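Local coordinates for citrate synthase (Metallosphaera sedula, PDB 6ABW) that catalyses the condensation of acetyl-CoA with oxaloacetate and water to give citrate and CoA, a step of the tricarboxylic acid cycle, at the interface of chains A and B. Residues are numbered along the deposited sequence; one frame, centred on the assembly and turned at random. Chains: chain A/B, Citrate synthase.

Contact 1: the interface of chains A and B. Residues chain A 24-26, 28, 197; chain B 371-374.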
# COMPACT_ATOMS: atom_id res chain seq x y z
N PHE A 24 4.25 15.48 -14.74
CA PHE A 24 3.30 14.57 -15.38
C PHE A 24 3.76 13.13 -15.25
O PHE A 24 4.76 12.75 -15.85
CB PHE A 24 3.10 14.92 -16.86
CG PHE A 24 2.33 16.19 -17.08
CD1 PHE A 24 0.95 16.21 -16.96
CD2 PHE A 24 2.99 17.37 -17.39
CE1 PHE A 24 0.22 17.37 -17.15
CE2 PHE A 24 2.28 18.55 -17.58
CZ PHE A 24 0.89 18.55 -17.47
N ILE A 25 3.04 12.35 -14.44
CA ILE A 25 3.35 10.93 -14.20
C ILE A 25 2.75 9.99 -15.25
O ILE A 25 3.22 8.85 -15.38
CB ILE A 25 2.94 10.46 -12.76
CG1 ILE A 25 3.61 9.13 -12.38
CG2 ILE A 25 1.42 10.33 -12.62
CD1 ILE A 25 3.19 8.59 -11.02
N LYS A 26 1.72 10.44 -15.99
CA LYS A 26 1.08 9.60 -16.97
C LYS A 26 0.20 10.46 -17.87
O LYS A 26 -0.08 11.63 -17.56
CB LYS A 26 0.25 8.46 -16.28
CG LYS A 26 -1.05 8.95 -15.61
CD LYS A 26 -1.74 7.87 -14.77
CE LYS A 26 -2.36 6.72 -15.55
NZ LYS A 26 -3.68 6.99 -16.13
N THR A 28 -3.76 10.43 -19.48
CA THR A 28 -5.02 9.82 -19.21
C THR A 28 -6.07 10.25 -20.19
O THR A 28 -5.99 11.35 -20.71
CB THR A 28 -5.50 10.09 -17.72
OG1 THR A 28 -6.61 9.27 -17.44
CG2 THR A 28 -5.94 11.55 -17.48
N VAL A 197 -4.45 13.41 -9.52
CA VAL A 197 -3.64 12.27 -9.19
C VAL A 197 -3.15 12.52 -7.77
O VAL A 197 -2.00 12.92 -7.54
CB VAL A 197 -2.47 12.07 -10.17
CG1 VAL A 197 -1.75 10.77 -9.88
CG2 VAL A 197 -2.89 12.10 -11.62
N PRO B 371 1.72 14.63 -8.22
CA PRO B 371 1.95 14.67 -9.66
C PRO B 371 0.67 14.96 -10.47
O PRO B 371 -0.38 15.21 -9.89
CB PRO B 371 2.47 13.28 -9.96
CG PRO B 371 1.75 12.43 -8.98
CD PRO B 371 1.67 13.24 -7.74
N ARG B 372 0.76 14.97 -11.80
CA ARG B 372 -0.40 15.33 -12.64
C ARG B 372 -0.54 14.31 -13.74
O ARG B 372 0.41 13.56 -14.03
CB ARG B 372 -0.19 16.69 -13.29
CG ARG B 372 0.14 17.77 -12.28
CD ARG B 372 0.48 19.05 -12.99
NE ARG B 372 -0.67 19.61 -13.69
CZ ARG B 372 -0.63 20.66 -14.52
NH1 ARG B 372 0.52 21.29 -14.76
NH2 ARG B 372 -1.75 21.07 -15.10
N ALA B 373 -1.74 14.28 -14.32
CA ALA B 373 -2.01 13.46 -15.48
C ALA B 373 -2.37 14.41 -16.66
O ALA B 373 -3.23 15.27 -16.53
CB ALA B 373 -3.13 12.46 -15.22
N LEU B 374 -1.71 14.22 -17.79
CA LEU B 374 -2.03 14.97 -18.98
C LEU B 374 -3.27 14.37 -19.67
O LEU B 374 -3.21 13.20 -20.04
CB LEU B 374 -0.82 14.94 -19.92
CG LEU B 374 -1.07 15.71 -21.24
CD1 LEU B 374 -1.18 17.18 -20.92
CD2 LEU B 374 -0.00 15.45 -22.29
O HOH W 1 -2.94 15.74 -9.80

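Contact 2: the interface of chains A and B. Residues chain A 116-117, 207, 212-213, 216, 219; chain B 109, 223, 226.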
# COMPACT_ATOMS: atom_id res chain seq x y z
N SER A 116 -7.01 -9.35 -1.74
CA SER A 116 -5.89 -9.56 -2.58
C SER A 116 -5.29 -10.99 -2.50
O SER A 116 -4.97 -11.58 -3.54
CB SER A 116 -4.86 -8.45 -2.40
OG SER A 116 -3.73 -8.61 -3.22
N SER A 117 -5.17 -11.52 -1.30
CA SER A 117 -4.64 -12.84 -1.07
C SER A 117 -5.54 -13.92 -1.63
O SER A 117 -5.06 -14.96 -2.08
CB SER A 117 -4.49 -13.03 0.45
OG SER A 117 -3.43 -12.20 0.94
N THR A 207 2.45 0.70 -7.18
CA THR A 207 2.22 -0.67 -6.90
C THR A 207 1.98 -1.42 -8.23
O THR A 207 2.48 -2.54 -8.43
CB THR A 207 1.06 -0.82 -5.90
OG1 THR A 207 1.45 -0.19 -4.66
CG2 THR A 207 0.79 -2.24 -5.57
N SER A 212 1.92 -5.98 -9.34
CA SER A 212 1.09 -6.43 -8.21
C SER A 212 -0.39 -6.40 -8.63
O SER A 212 -0.81 -5.54 -9.39
CB SER A 212 1.36 -5.58 -6.96
OG SER A 212 0.66 -6.19 -5.85
N ASP A 213 -1.18 -7.36 -8.15
CA ASP A 213 -2.59 -7.46 -8.53
C ASP A 213 -3.43 -6.21 -8.17
O ASP A 213 -3.05 -5.41 -7.32
CB ASP A 213 -3.23 -8.70 -7.97
CG ASP A 213 -3.26 -8.73 -6.43
OD1 ASP A 213 -4.19 -8.13 -5.86
OD2 ASP A 213 -2.40 -9.34 -5.79
N SER A 216 -4.18 -5.31 -4.56
CA SER A 216 -3.03 -4.77 -3.83
C SER A 216 -2.77 -3.32 -4.26
O SER A 216 -2.32 -2.55 -3.42
CB SER A 216 -1.78 -5.62 -3.97
OG SER A 216 -1.87 -6.64 -2.97
N VAL A 219 -5.09 -1.61 -2.03
CA VAL A 219 -4.51 -1.62 -0.67
C VAL A 219 -3.55 -0.45 -0.49
O VAL A 219 -3.64 0.30 0.51
CB VAL A 219 -3.80 -2.95 -0.33
CG1 VAL A 219 -3.00 -2.90 0.94
CG2 VAL A 219 -4.83 -4.00 -0.26
N GLU B 109 1.16 -8.63 4.20
CA GLU B 109 0.46 -7.43 3.87
C GLU B 109 -0.82 -7.32 4.73
O GLU B 109 -1.11 -6.24 5.33
CB GLU B 109 0.15 -7.40 2.36
CG GLU B 109 -0.52 -6.18 1.82
CD GLU B 109 -1.25 -6.43 0.50
OE1 GLU B 109 -2.17 -7.30 0.47
OE2 GLU B 109 -1.03 -5.73 -0.47
N ALA B 223 2.62 -4.40 -0.59
CA ALA B 223 1.75 -4.43 -1.77
C ALA B 223 2.57 -4.36 -3.05
O ALA B 223 2.33 -5.12 -3.99
CB ALA B 223 0.74 -3.27 -1.75
N LYS B 226 4.74 -7.63 -3.61
CA LYS B 226 4.02 -8.77 -4.05
C LYS B 226 4.10 -8.94 -5.59
O LYS B 226 3.98 -10.08 -6.09
CB LYS B 226 2.56 -8.70 -3.58
CG LYS B 226 1.88 -10.02 -3.58
CD LYS B 226 0.45 -9.80 -3.07
CE LYS B 226 -0.43 -10.90 -3.57
NZ LYS B 226 -1.83 -10.62 -3.25
O HOH W 2 -2.44 -10.00 -0.55

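Contact 1: the interface of chains A and B
A:Phe24 to A:Thr28 run beside B:Arg372 to B:Leu374 as parallel strands, 24-28 of one subunit and 372-375 of the other, an intersubunit beta pairing of the citrate synthase dimer in which the C-terminal arm of one chain is laid against the N-terminal strand of its partner. Backbone hydrogen bonds tie the strands. A:Ile25 N gives to B:Arg372 O at 2.9 Å, B:Leu374 N gives to A:Lys26 O, and A:Thr28 N gives to B:Leu374 O at 2.9 Å. Water 1 joins A:Val197 N, at 2.8 Å, to the carbonyl B:Pro371 O.

Contacts of the A:Phe24 ring form a second group. With CG anti to the carbonyl carbon (chi1 -71°), the ring stands edge-on to the B strand, wedged between the side chains of B:Arg372 and B:Leu374: its CD1 comes within 3.7 Å of B:Leu374 CB, the carbonyl carbon of B:Ala373 lies in plane at its edge, and CD1 and CE1 also touch B:Arg372 CB from the opposite face. The tip atom CZ sits 3.8 Å above the guanidinium plane of B:Arg372, over its centre, the two planes 30° apart. B:Arg372 reaches this position because its chain turns at chi3 (66°), bringing the guanidinium back over the ring tip. An alanine in place of A:Phe24 would probably strip this face of the guanidinium of its ring partner, open a gap beside B:Leu374 and leave the arginine end freer to turn.

Small aliphatic groups make up the third kind of contact, alongside the strands. The methyl B:Ala373 CB is set between two branches of chain A, A:Val197 CG2 at 3.6 Å and A:Thr28 CG2 at 3.7 Å. A:Ile25 lies side by side with the B:Pro371 ring, CB against CB at 4.0 Å, while A:Val197 crosses that proline at about a right angle through CG1.

Contact 2: the interface of chains A and B
B:Lys226 reaches across to A:Asp213 and A:Ser116 with its chain extended beyond CG, CG itself anti to the backbone N (chi1 -160°), and its ammonium ends in a tight polar knot. NZ makes a salt bridge to A:Asp213 OD2 at 2.9 Å, on the syn lone pair of that oxygen, and a hydrogen bond to A:Ser116 OG at 2.8 Å. The other carboxylate oxygen, A:Asp213 OD1, takes A:Ser116 OG on its syn lone pair and A:Ser216 N from above the carboxylate plane, giving bonds on both oxygens, which should restrict turning of the carboxylate. A:Ser116 OG also pairs with A:Ser216 OG, which hands a hydrogen bond to B:Glu109 OE2 at 2.8 Å, 19° out of that carboxylate plane. The ammonium, bonded to one acid and linked to the other through water 2, would probably offset the like charges of A:Asp213 and B:Glu109. At the other end, A:Ser212 OG donates to the backbone carbonyl B:Ala223 O at 2.7 Å.

The watery and apolar margins are looser. Water 2 bridges A:Ser117 OG to B:Glu109 OE1, at 2.9 Å from the latter, and to B:Lys226 NZ. A:Val219 meets the carboxylate of B:Glu109 tip to tip with its CG1 branch 4.0 Å from CD, and A:Thr207 CG2 brushes B:Ala223 CB at a similar distance.

The knot joins helix 104-119 and helix 214-225 of both chains: A:Asp213 caps the start of its own helix 214-225 through A:Ser216 N, whereas B:Lys226 stands just past the end of the corresponding helix of B.

The centres of contact 1 and contact 2 lie about 22 Å apart on one two-fold interface, with no residue in common. Helix 199-208 of chain A links them loosely: the valine of contact 1 stands just before its start, the threonine of contact 2 near its end. Contact 2 fastens helices to helices in the dimer core, whereas contact 1 pins the terminal strands. The centre of contact 1 is nearer to the active-site A:His270, about 14 Å against 28 Å; the structure alone does not show an influence on catalysis. By symmetry each contact occurs twice, and together they probably help to hold the dimer.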